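Local coordinates for SusD superfamily protein (Bacteroides thetaiotaomicron, PDB 3MCX) that probably binds glycans at the outer membrane of a gut bacterium, as other SusD-family proteins do, and carries several zinc ions in the crystal, at residues A[296-301]-A[329-334]; A[188-193]-A[197-202]; A[361-366]-A[378-383]; A[87-92]-A[463-468]. All coordinates share one frame; numbering follows the deposited sequence. Where two conformers were deposited one is given.

Contact 1: A[296-301]-A[329-334]; sequences DFLNLL and MHEKVY. With ZN (zinc ion), chain D.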
# COMPACT_ATOMS: atom_id res chain seq x y z
N ASP A 296 15.02 -8.34 12.14
CA ASP A 296 14.67 -9.27 11.03
C ASP A 296 15.02 -8.63 9.70
O ASP A 296 15.60 -9.29 8.85
CB ASP A 296 13.18 -9.66 11.04
CG ASP A 296 12.65 -10.04 12.40
OD1 ASP A 296 12.54 -9.18 13.31
OD2 ASP A 296 12.31 -11.23 12.55
N PHE A 297 14.65 -7.37 9.49
CA PHE A 297 14.93 -6.71 8.24
C PHE A 297 16.43 -6.49 8.03
O PHE A 297 16.95 -6.77 6.96
CB PHE A 297 14.22 -5.35 8.16
CG PHE A 297 14.46 -4.68 6.83
CD1 PHE A 297 13.88 -5.20 5.69
CD2 PHE A 297 15.35 -3.62 6.71
CE1 PHE A 297 14.13 -4.64 4.44
CE2 PHE A 297 15.62 -3.07 5.49
CZ PHE A 297 15.01 -3.59 4.35
N LEU A 298 17.12 -5.97 9.03
CA LEU A 298 18.56 -5.72 8.87
C LEU A 298 19.29 -7.01 8.60
O LEU A 298 20.20 -7.06 7.78
CB LEU A 298 19.15 -4.96 10.08
CG LEU A 298 18.63 -3.51 10.24
CD1 LEU A 298 19.40 -2.82 11.39
CD2 LEU A 298 18.74 -2.70 8.93
N ASN A 299 18.91 -8.08 9.30
CA ASN A 299 19.58 -9.38 9.05
C ASN A 299 19.35 -9.80 7.60
O ASN A 299 20.26 -10.31 6.94
CB ASN A 299 19.06 -10.45 10.01
CG ASN A 299 19.67 -10.37 11.41
OD1 ASN A 299 20.62 -9.62 11.67
ND2 ASN A 299 19.09 -11.13 12.33
N LEU A 300 18.12 -9.65 7.10
CA LEU A 300 17.81 -10.03 5.71
C LEU A 300 18.65 -9.21 4.74
O LEU A 300 19.25 -9.74 3.82
CB LEU A 300 16.33 -9.80 5.42
CG LEU A 300 15.90 -10.01 3.97
CD1 LEU A 300 16.07 -11.45 3.52
CD2 LEU A 300 14.45 -9.59 3.80
N LEU A 301 18.67 -7.89 4.93
CA LEU A 301 19.44 -7.03 4.01
C LEU A 301 20.95 -7.31 4.07
O LEU A 301 21.65 -7.27 3.06
CB LEU A 301 19.16 -5.56 4.30
CG LEU A 301 19.39 -4.58 3.16
CD1 LEU A 301 18.47 -4.84 1.94
CD2 LEU A 301 19.15 -3.16 3.68
N MSE A 329 20.10 0.85 19.77
CA MSE A 329 20.65 2.22 19.99
C MSE A 329 21.50 2.73 18.82
O MSE A 329 21.25 3.89 18.31
CB MSE A 329 21.44 2.27 21.28
CG MSE A 329 22.00 3.67 21.59
SE MSE A 329 22.91 3.82 23.26
CE MSE A 329 21.39 4.21 24.34
N HIS A 330 22.47 1.93 18.39
CA HIS A 330 23.41 2.33 17.32
C HIS A 330 23.15 1.53 15.99
O HIS A 330 23.99 1.58 15.06
CB HIS A 330 24.87 2.32 17.78
CG HIS A 330 25.11 3.25 18.92
ND1 HIS A 330 25.39 4.60 18.77
CD2 HIS A 330 25.11 3.01 20.25
CE1 HIS A 330 25.52 5.14 19.97
NE2 HIS A 330 25.37 4.20 20.88
N GLU A 331 22.03 0.85 15.89
CA GLU A 331 21.74 0.14 14.68
C GLU A 331 21.09 1.02 13.61
O GLU A 331 20.51 2.06 13.91
CB GLU A 331 20.85 -1.06 15.03
CG GLU A 331 21.48 -2.04 16.00
CD GLU A 331 22.72 -2.65 15.44
OE1 GLU A 331 22.66 -3.11 14.28
OE2 GLU A 331 23.72 -2.59 16.17
N LYS A 332 21.20 0.62 12.36
CA LYS A 332 20.68 1.40 11.25
C LYS A 332 19.19 1.16 11.04
O LYS A 332 18.75 0.64 10.02
CB LYS A 332 21.51 1.13 10.00
CG LYS A 332 22.92 1.56 10.13
CD LYS A 332 23.71 1.34 8.83
CE LYS A 332 25.17 1.76 9.00
NZ LYS A 332 25.81 1.79 7.63
N VAL A 333 18.40 1.59 12.04
CA VAL A 333 16.99 1.25 12.08
C VAL A 333 16.06 2.33 11.54
O VAL A 333 14.86 2.14 11.54
CB VAL A 333 16.56 0.88 13.52
CG1 VAL A 333 17.38 -0.33 14.01
CG2 VAL A 333 16.66 2.10 14.51
N TYR A 334 16.59 3.41 10.97
CA TYR A 334 15.73 4.44 10.39
C TYR A 334 15.67 4.25 8.88
O TYR A 334 16.73 4.12 8.24
CB TYR A 334 16.23 5.85 10.76
CG TYR A 334 16.08 6.12 12.24
CD1 TYR A 334 16.99 5.65 13.11
CD2 TYR A 334 14.98 6.82 12.76
CE1 TYR A 334 16.86 5.83 14.47
CE2 TYR A 334 14.84 7.01 14.14
CZ TYR A 334 15.80 6.56 14.98
OH TYR A 334 15.72 6.75 16.35
ZN ZN D . 26.01 5.61 17.20
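L298 rests on the loop backbone at K332, where the chain makes an inverse gamma turn centred on that residue. The turn lies just before strand 334-335. There V333 and Y334 both face K314 in a classic beta bulge. L298 comes from helix 295-301 and carries most of the contact. Its CG lies opposite the carbonyl carbon and beside the backbone N (chi1 -67°), and the chain is extended beyond (chi2 -175°). Both methyls therefore reach the loop. CD2 sits 3.5 Å from the carbonyl O of K332, and CD1 is 3.8 Å from the same oxygen. K332 O is buried by this contact and has no polar partner in the model, so the leucine covers it with carbon alone. CD1 also reaches along the loop to either neighbour of K332. It is 4.1 Å from CG1 of V333 and 4.3 Å from CB of E331. K332 takes part through its backbone, while its side chain runs off from the helix and touches T313 of strand 313-314. L298 touches T313 as well. An alanine here would remove both methyls and probably leave a gap between the helix and the turn, with V333 CG1 losing its apolar partner. E331 OE2 bonds a bound glycerol, probably from the crystallisation liquor. The same loop holds part of a zinc site, which E315 and E319 complete: H330 binds the metal through ND1, at 2.0 Å from the zinc ion.

Contact 2: A[188-193]-A[197-202]; sequences SGLRQE and GYINYW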
# COMPACT_ATOMS: atom_id res chain seq x y z
N SER A 188 -10.27 1.68 -20.78
CA SER A 188 -10.33 2.28 -22.12
C SER A 188 -10.49 3.81 -22.11
O SER A 188 -10.18 4.48 -23.10
CB SER A 188 -11.42 1.62 -22.97
OG SER A 188 -12.69 1.86 -22.42
N GLY A 189 -10.97 4.37 -21.01
CA GLY A 189 -11.10 5.81 -20.87
C GLY A 189 -9.91 6.54 -20.29
O GLY A 189 -9.88 7.76 -20.34
N LEU A 190 -8.93 5.82 -19.73
CA LEU A 190 -7.77 6.43 -19.06
C LEU A 190 -6.73 6.90 -20.09
O LEU A 190 -6.64 6.37 -21.21
CB LEU A 190 -7.12 5.42 -18.13
CG LEU A 190 -7.98 4.90 -16.97
CD1 LEU A 190 -7.30 3.73 -16.26
CD2 LEU A 190 -8.22 6.00 -15.98
N ARG A 191 -5.93 7.88 -19.68
CA ARG A 191 -4.81 8.35 -20.48
C ARG A 191 -3.81 7.24 -20.72
O ARG A 191 -3.56 6.42 -19.82
CB ARG A 191 -4.06 9.46 -19.75
CG ARG A 191 -4.82 10.73 -19.54
CD ARG A 191 -3.86 11.83 -19.17
NE ARG A 191 -4.52 12.97 -18.56
CZ ARG A 191 -5.12 13.96 -19.23
NH1 ARG A 191 -5.15 13.95 -20.56
NH2 ARG A 191 -5.67 14.94 -18.54
N GLN A 192 -3.22 7.23 -21.91
CA GLN A 192 -2.07 6.37 -22.22
C GLN A 192 -0.74 7.05 -21.87
O GLN A 192 0.26 6.39 -21.63
CB GLN A 192 -2.08 5.98 -23.70
CG GLN A 192 -3.26 5.05 -24.11
CD GLN A 192 -3.08 3.62 -23.65
OE1 GLN A 192 -3.96 3.03 -22.97
NE2 GLN A 192 -1.95 3.05 -23.98
N GLU A 193 -0.75 8.38 -21.85
CA GLU A 193 0.47 9.14 -21.56
C GLU A 193 0.74 9.20 -20.07
O GLU A 193 -0.15 8.96 -19.23
CB GLU A 193 0.36 10.57 -22.10
CG GLU A 193 0.26 10.63 -23.61
CD GLU A 193 1.42 9.92 -24.37
OE1 GLU A 193 2.60 10.00 -23.96
OE2 GLU A 193 1.14 9.26 -25.39
N GLY A 197 0.53 12.59 -10.79
CA GLY A 197 -0.43 13.00 -9.78
C GLY A 197 -1.76 12.31 -9.89
O GLY A 197 -2.60 12.47 -9.01
N TYR A 198 -1.96 11.57 -10.99
CA TYR A 198 -3.27 11.04 -11.40
C TYR A 198 -3.13 9.64 -11.95
O TYR A 198 -2.03 9.21 -12.29
CB TYR A 198 -3.86 11.90 -12.50
CG TYR A 198 -3.96 13.34 -12.15
CD1 TYR A 198 -4.84 13.77 -11.17
CD2 TYR A 198 -3.17 14.29 -12.78
CE1 TYR A 198 -4.96 15.10 -10.85
CE2 TYR A 198 -3.28 15.63 -12.45
CZ TYR A 198 -4.18 16.02 -11.48
OH TYR A 198 -4.30 17.34 -11.14
N ILE A 199 -4.25 8.93 -12.09
CA ILE A 199 -4.27 7.56 -12.57
C ILE A 199 -4.38 7.49 -14.08
O ILE A 199 -5.29 8.08 -14.66
CB ILE A 199 -5.46 6.79 -11.96
CG1 ILE A 199 -5.25 6.67 -10.45
CG2 ILE A 199 -5.62 5.42 -12.60
CD1 ILE A 199 -6.52 6.32 -9.68
N ASN A 200 -3.43 6.79 -14.73
CA ASN A 200 -3.50 6.48 -16.15
C ASN A 200 -3.65 4.97 -16.37
O ASN A 200 -3.78 4.20 -15.42
CB ASN A 200 -2.29 7.07 -16.89
CG ASN A 200 -0.98 6.35 -16.60
OD1 ASN A 200 -0.94 5.38 -15.82
ND2 ASN A 200 0.11 6.83 -17.21
N TYR A 201 -3.64 4.56 -17.64
CA TYR A 201 -3.84 3.16 -18.01
C TYR A 201 -2.80 2.26 -17.33
O TYR A 201 -3.14 1.17 -16.84
CB TYR A 201 -3.81 3.01 -19.55
CG TYR A 201 -3.85 1.59 -20.03
CD1 TYR A 201 -2.69 0.85 -20.21
CD2 TYR A 201 -5.08 0.97 -20.31
CE1 TYR A 201 -2.76 -0.47 -20.66
CE2 TYR A 201 -5.15 -0.33 -20.77
CZ TYR A 201 -3.99 -1.04 -20.93
OH TYR A 201 -4.09 -2.32 -21.37
N TRP A 202 -1.55 2.71 -17.35
CA TRP A 202 -0.43 1.92 -16.81
C TRP A 202 -0.58 1.72 -15.31
O TRP A 202 -0.36 0.61 -14.82
CB TRP A 202 0.92 2.56 -17.21
CG TRP A 202 0.93 2.82 -18.67
CD1 TRP A 202 0.84 4.03 -19.30
CD2 TRP A 202 0.89 1.83 -19.71
NE1 TRP A 202 0.79 3.86 -20.64
CE2 TRP A 202 0.79 2.51 -20.93
CE3 TRP A 202 0.92 0.43 -19.72
CZ2 TRP A 202 0.74 1.86 -22.16
CZ3 TRP A 202 0.88 -0.22 -20.93
CH2 TRP A 202 0.77 0.49 -22.14
O HOH W 1 -6.35 9.06 -17.06
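Y201 N, N200 ND2 and W202 NE1 each give a hydrogen bond to a carbonyl of the loop 188-193. Y201 N meets R191 O at 2.9 Å, almost straight. N200 ND2 reaches E193 O at 2.9 Å, with the acceptor in the plane of the asparagine amide but the donor above the carbonyl plane. The indole N-H is more bent: W202 NE1 lies 2.8 Å from Q192 O, with an angle of 145° at the hydrogen. Q192 O sits at the indole edge, in the ring plane. A water adds a bridge, accepting from R191 N and donating to I199 O.

Q192 makes the polar-to-ring contacts. Its chain bends at chi2 (-75°) and brings the amide back over the helix start. OE1 lies over one face of the Y201 ring, 3.3 Å from CG, and NE2 is 3.5 Å from W202 CZ2. The amide plane is 68° from the indole.

L190 supplies the apolar part: CB is 4.3 Å from Y201 CB, and CD2 is 4.3 Å from I199 CG2. CD1 lies against the backbone, 3.6 Å from N200 O.

E193 is further tied to R235 by a salt bridge, and Y201 OH bonds D227. N200 OD1 accepts from A203 N. This is a capped helix N-terminus: N200 is the N-cap of helix 201-214, and the preceding loop bonds to its first turn.

Contact 3: A[361-366]-A[378-383]; sequences LNAAEA and QGYLND. With ZN (zinc ion), chain E.
A364 and L381 mark where helices 356-370 and 374-385, which follow each other in the chain, come nearest in a buried contact. The segment axes come within 7.8 Å and run roughly antiparallel, at 146°. Such a helical hairpin fits the TPR clan to which the SusD family belongs.

The packing between the segments is apolar. A364 CB lies 4.0 Å from L381 CB, and this small methyl lets the backbones come near. One turn earlier, L361 sends CD2 to L381 CD1 at 3.7 Å. L381 reaches it because its CG lies opposite the backbone N (chi1 -177°), which carries CD1 across. A363 CB meets the Y380 ring at CD2, 3.6 Å away, coming in obliquely. Y380 also packs on Y222, T226, I229 and K230 of helix 218-231, so its ring fills the corner between three helices.

The polar groups look elsewhere. E365 makes a salt bridge to R426, and N362 bonds R410 and S209. D383 OD1 binds a zinc ion at 2.0 Å. D383 OD2 lies at the edge of the Y380 ring, in its plane.

The chemistry thus divides round the two helices. Small methyls and leucine ends close the interface, while charges and amides are spent on other helices or loops. Between these segments the contact rests on buried apolar surface and close fit, with no polar bond.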
# COMPACT_ATOMS: atom_id res chain seq x y z
N LEU A 361 8.00 -7.62 -9.79
CA LEU A 361 7.93 -8.62 -8.72
C LEU A 361 6.60 -9.39 -8.74
O LEU A 361 6.58 -10.60 -8.56
CB LEU A 361 8.25 -7.98 -7.35
CG LEU A 361 9.71 -7.56 -7.20
CD1 LEU A 361 9.84 -6.50 -6.10
CD2 LEU A 361 10.66 -8.80 -7.03
N ASN A 362 5.52 -8.68 -9.02
CA ASN A 362 4.19 -9.29 -9.20
C ASN A 362 4.21 -10.27 -10.34
O ASN A 362 3.68 -11.37 -10.23
CB ASN A 362 3.11 -8.22 -9.47
CG ASN A 362 2.75 -7.40 -8.25
OD1 ASN A 362 3.19 -7.67 -7.13
ND2 ASN A 362 1.93 -6.33 -8.46
N ALA A 363 4.82 -9.88 -11.47
CA ALA A 363 4.96 -10.82 -12.58
C ALA A 363 5.79 -12.05 -12.20
O ALA A 363 5.45 -13.18 -12.58
CB ALA A 363 5.57 -10.11 -13.84
N ALA A 364 6.91 -11.84 -11.52
CA ALA A 364 7.76 -12.96 -11.15
C ALA A 364 7.00 -13.96 -10.26
O ALA A 364 7.06 -15.16 -10.53
CB ALA A 364 9.01 -12.47 -10.45
N GLU A 365 6.30 -13.44 -9.27
CA GLU A 365 5.55 -14.27 -8.32
C GLU A 365 4.37 -14.97 -9.04
O GLU A 365 4.18 -16.17 -8.90
CB GLU A 365 5.06 -13.46 -7.13
CG GLU A 365 4.38 -14.27 -6.04
CD GLU A 365 3.94 -13.44 -4.86
OE1 GLU A 365 4.36 -12.27 -4.71
OE2 GLU A 365 3.11 -13.98 -4.07
N ALA A 366 3.62 -14.22 -9.85
CA ALA A 366 2.49 -14.80 -10.57
C ALA A 366 2.96 -15.89 -11.53
O ALA A 366 2.30 -16.93 -11.66
CB ALA A 366 1.71 -13.73 -11.32
N GLN A 378 11.30 -15.58 -14.21
CA GLN A 378 12.60 -15.59 -13.56
C GLN A 378 13.42 -14.37 -14.02
O GLN A 378 14.08 -13.69 -13.22
CB GLN A 378 13.23 -16.96 -13.85
CG GLN A 378 14.65 -17.05 -14.07
CD GLN A 378 15.00 -18.43 -14.62
OE1 GLN A 378 14.18 -19.35 -14.61
NE2 GLN A 378 16.21 -18.57 -15.10
N GLY A 379 13.29 -14.04 -15.30
CA GLY A 379 13.95 -12.87 -15.87
C GLY A 379 13.51 -11.60 -15.18
O GLY A 379 14.32 -10.71 -14.94
N TYR A 380 12.22 -11.51 -14.86
CA TYR A 380 11.73 -10.29 -14.21
C TYR A 380 12.27 -10.14 -12.79
O TYR A 380 12.57 -9.02 -12.34
CB TYR A 380 10.19 -10.24 -14.20
CG TYR A 380 9.57 -10.17 -15.58
CD1 TYR A 380 10.14 -9.40 -16.60
CD2 TYR A 380 8.40 -10.87 -15.87
CE1 TYR A 380 9.55 -9.33 -17.86
CE2 TYR A 380 7.81 -10.80 -17.12
CZ TYR A 380 8.37 -10.03 -18.11
OH TYR A 380 7.78 -9.96 -19.36
N LEU A 381 12.39 -11.25 -12.08
CA LEU A 381 13.04 -11.21 -10.77
C LEU A 381 14.48 -10.73 -10.92
O LEU A 381 14.95 -9.89 -10.17
CB LEU A 381 13.03 -12.58 -10.07
CG LEU A 381 13.66 -12.54 -8.67
CD1 LEU A 381 12.96 -11.55 -7.72
CD2 LEU A 381 13.78 -13.98 -8.08
N ASN A 382 15.18 -11.26 -11.91
CA ASN A 382 16.58 -10.89 -12.15
C ASN A 382 16.73 -9.44 -12.62
O ASN A 382 17.75 -8.81 -12.33
CB ASN A 382 17.25 -11.88 -13.10
CG ASN A 382 17.61 -13.18 -12.40
OD1 ASN A 382 17.77 -13.21 -11.16
ND2 ASN A 382 17.70 -14.27 -13.17
N ASP A 383 15.70 -8.88 -13.26
CA ASP A 383 15.69 -7.45 -13.60
C ASP A 383 15.78 -6.57 -12.36
O ASP A 383 16.36 -5.51 -12.40
CB ASP A 383 14.44 -7.08 -14.39
CG ASP A 383 14.57 -7.39 -15.87
OD1 ASP A 383 15.64 -7.11 -16.44
OD2 ASP A 383 13.59 -7.93 -16.47
ZN ZN E . 15.87 -7.02 -18.46

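Contact 4: A[87-92]-A[463-468]; sequences PWNTVY and QSEIDA. With GOL (glycerol), chain K.
W88 and E465 meet with the carboxylate turned 45° from the indole plane, joining helix 81-106 to the short helix 463-468. W88 sets its ring toward E465 because CG lies opposite the backbone N (chi1 177°). NE1 gives a hydrogen bond to E465 OE2 at 3.1 Å. It is a bent bond, 138° at the hydrogen. OE2 is tilted out of the ring plane, and the N-H comes from above the carboxylate plane. E465 lays its CG 3.5 Å from W88 NE1, and the bend at chi2 turns the carboxylate back so that OE2 comes to the indole N-H. The same N-H also points to O2 of a glycerol, 2.8 Å from NE1 and near the indole plane. The glycerol is probably from the crystallisation liquor, and its very short distances to E465 OE2 make its exact placing doubtful. Its C3 sits over the centre of the Y92 ring, 3.4 Å above the plane. Y92 in turn puts CE2 over one face of W88. A water ties the two helices again: it donates to N89 OD1 at 2.8 Å and to E465 OE2 at 3.0 Å, and accepts from S464 OG. With a leucine in place of W88, E465 would probably lose its direct bond to helix 81-106, and Y92 CE2 the indole face it lies over. Around this, W88 and Y92 pack on L136 of helix 115-140, and P87 and V91 on helix 44-51. Helix 463-468 lies across from them and is also held at Q463 by backbone bonds to A78.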
# COMPACT_ATOMS: atom_id res chain seq x y z
N PRO A 87 -9.93 5.53 9.48
CA PRO A 87 -9.61 4.88 8.20
C PRO A 87 -10.80 4.30 7.47
O PRO A 87 -10.83 4.35 6.25
CB PRO A 87 -8.57 3.83 8.59
CG PRO A 87 -7.93 4.39 9.88
CD PRO A 87 -9.08 5.03 10.58
N TRP A 88 -11.78 3.80 8.20
CA TRP A 88 -13.02 3.32 7.59
C TRP A 88 -13.80 4.47 6.98
O TRP A 88 -14.18 4.45 5.80
CB TRP A 88 -13.86 2.64 8.68
CG TRP A 88 -15.21 2.15 8.26
CD1 TRP A 88 -16.34 2.86 8.24
CD2 TRP A 88 -15.57 0.80 7.93
NE1 TRP A 88 -17.42 2.06 7.89
CE2 TRP A 88 -16.96 0.79 7.69
CE3 TRP A 88 -14.85 -0.38 7.77
CZ2 TRP A 88 -17.66 -0.38 7.32
CZ3 TRP A 88 -15.54 -1.54 7.41
CH2 TRP A 88 -16.91 -1.53 7.21
N ASN A 89 -14.07 5.51 7.78
CA ASN A 89 -14.96 6.58 7.37
C ASN A 89 -14.32 7.37 6.22
O ASN A 89 -15.00 7.86 5.34
CB ASN A 89 -15.29 7.53 8.51
CG ASN A 89 -16.33 6.98 9.47
OD1 ASN A 89 -17.05 6.03 9.15
ND2 ASN A 89 -16.46 7.62 10.61
N THR A 90 -13.00 7.54 6.27
CA THR A 90 -12.32 8.36 5.26
C THR A 90 -12.38 7.69 3.91
O THR A 90 -12.60 8.36 2.88
CB THR A 90 -10.89 8.70 5.69
OG1 THR A 90 -10.92 9.30 7.00
CG2 THR A 90 -10.18 9.63 4.69
N VAL A 91 -12.13 6.36 3.85
CA VAL A 91 -12.19 5.67 2.56
C VAL A 91 -13.62 5.64 2.04
O VAL A 91 -13.85 5.84 0.84
CB VAL A 91 -11.50 4.30 2.60
CG1 VAL A 91 -11.62 3.63 1.23
CG2 VAL A 91 -10.02 4.47 2.96
N TYR A 92 -14.60 5.45 2.92
CA TYR A 92 -15.99 5.52 2.46
C TYR A 92 -16.36 6.92 1.95
O TYR A 92 -17.18 7.06 1.06
CB TYR A 92 -16.98 5.01 3.53
CG TYR A 92 -17.18 3.53 3.44
CD1 TYR A 92 -17.83 3.00 2.35
CD2 TYR A 92 -16.66 2.66 4.40
CE1 TYR A 92 -17.98 1.64 2.23
CE2 TYR A 92 -16.80 1.31 4.28
CZ TYR A 92 -17.46 0.80 3.19
OH TYR A 92 -17.55 -0.57 3.04
N GLN A 463 -16.88 0.36 15.91
CA GLN A 463 -17.99 0.21 16.80
C GLN A 463 -19.16 1.13 16.43
O GLN A 463 -20.31 0.79 16.66
CB GLN A 463 -17.61 0.48 18.28
CG GLN A 463 -18.63 0.07 19.28
CD GLN A 463 -18.90 -1.41 19.29
OE1 GLN A 463 -17.95 -2.19 19.09
NE2 GLN A 463 -20.14 -1.81 19.55
N SER A 464 -18.83 2.27 15.84
CA SER A 464 -19.86 3.21 15.35
C SER A 464 -20.81 2.49 14.39
O SER A 464 -22.02 2.66 14.47
CB SER A 464 -19.19 4.38 14.65
OG SER A 464 -18.23 3.99 13.71
N GLU A 465 -20.25 1.68 13.50
CA GLU A 465 -21.10 0.88 12.58
C GLU A 465 -21.90 -0.18 13.26
O GLU A 465 -23.08 -0.40 12.96
CB GLU A 465 -20.24 0.25 11.47
CG GLU A 465 -19.59 1.22 10.57
CD GLU A 465 -20.54 1.93 9.60
OE1 GLU A 465 -21.68 1.48 9.32
OE2 GLU A 465 -20.13 2.99 9.17
N ILE A 466 -21.27 -0.90 14.19
CA ILE A 466 -21.95 -1.94 14.93
C ILE A 466 -23.12 -1.40 15.74
O ILE A 466 -24.22 -1.96 15.73
CB ILE A 466 -20.96 -2.69 15.88
CG1 ILE A 466 -19.77 -3.27 15.11
CG2 ILE A 466 -21.69 -3.75 16.70
CD1 ILE A 466 -20.14 -4.27 13.98
N ASP A 467 -22.89 -0.28 16.41
CA ASP A 467 -23.91 0.35 17.23
C ASP A 467 -25.11 0.83 16.39
O ASP A 467 -26.28 0.65 16.82
CB ASP A 467 -23.31 1.50 18.07
CG ASP A 467 -22.47 1.02 19.28
OD1 ASP A 467 -22.64 -0.14 19.69
OD2 ASP A 467 -21.69 1.83 19.82
N ALA A 468 -24.80 1.36 15.19
CA ALA A 468 -25.80 2.05 14.34
C ALA A 468 -26.61 1.13 13.42
O ALA A 468 -27.75 1.43 13.09
CB ALA A 468 -25.09 3.06 13.47
C1 GOL K . -21.84 3.46 6.64
O1 GOL K . -21.58 4.23 7.82
C2 GOL K . -20.50 3.34 5.93
O2 GOL K . -19.57 3.59 6.93
C3 GOL K . -20.21 2.01 5.22
O3 GOL K . -21.38 1.54 4.56
O HOH W 2 -18.52 4.68 11.13

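How the contacts relate
Contact 3 is the buried one, with all its touching residues inside the protein. The other three are only partly buried. No two contacts touch or share a helix. Contacts 2, 1 and 3 follow in series along the chain, and all lie within the loop that contact 4 closes. Neither contact 1 nor contact 3 has a polar bond across it, and each carries a zinc-binding residue. Contact 3 is methyl on methyl or ring, while contact 1 lays leucine methyls on a backbone carbonyl. Contacts 2 and 4 rely on polar bonds, each with an indole N-H donor and a bridging water. Contact 2 is local, with three residues between its segments, while contact 4 spans most of the chain.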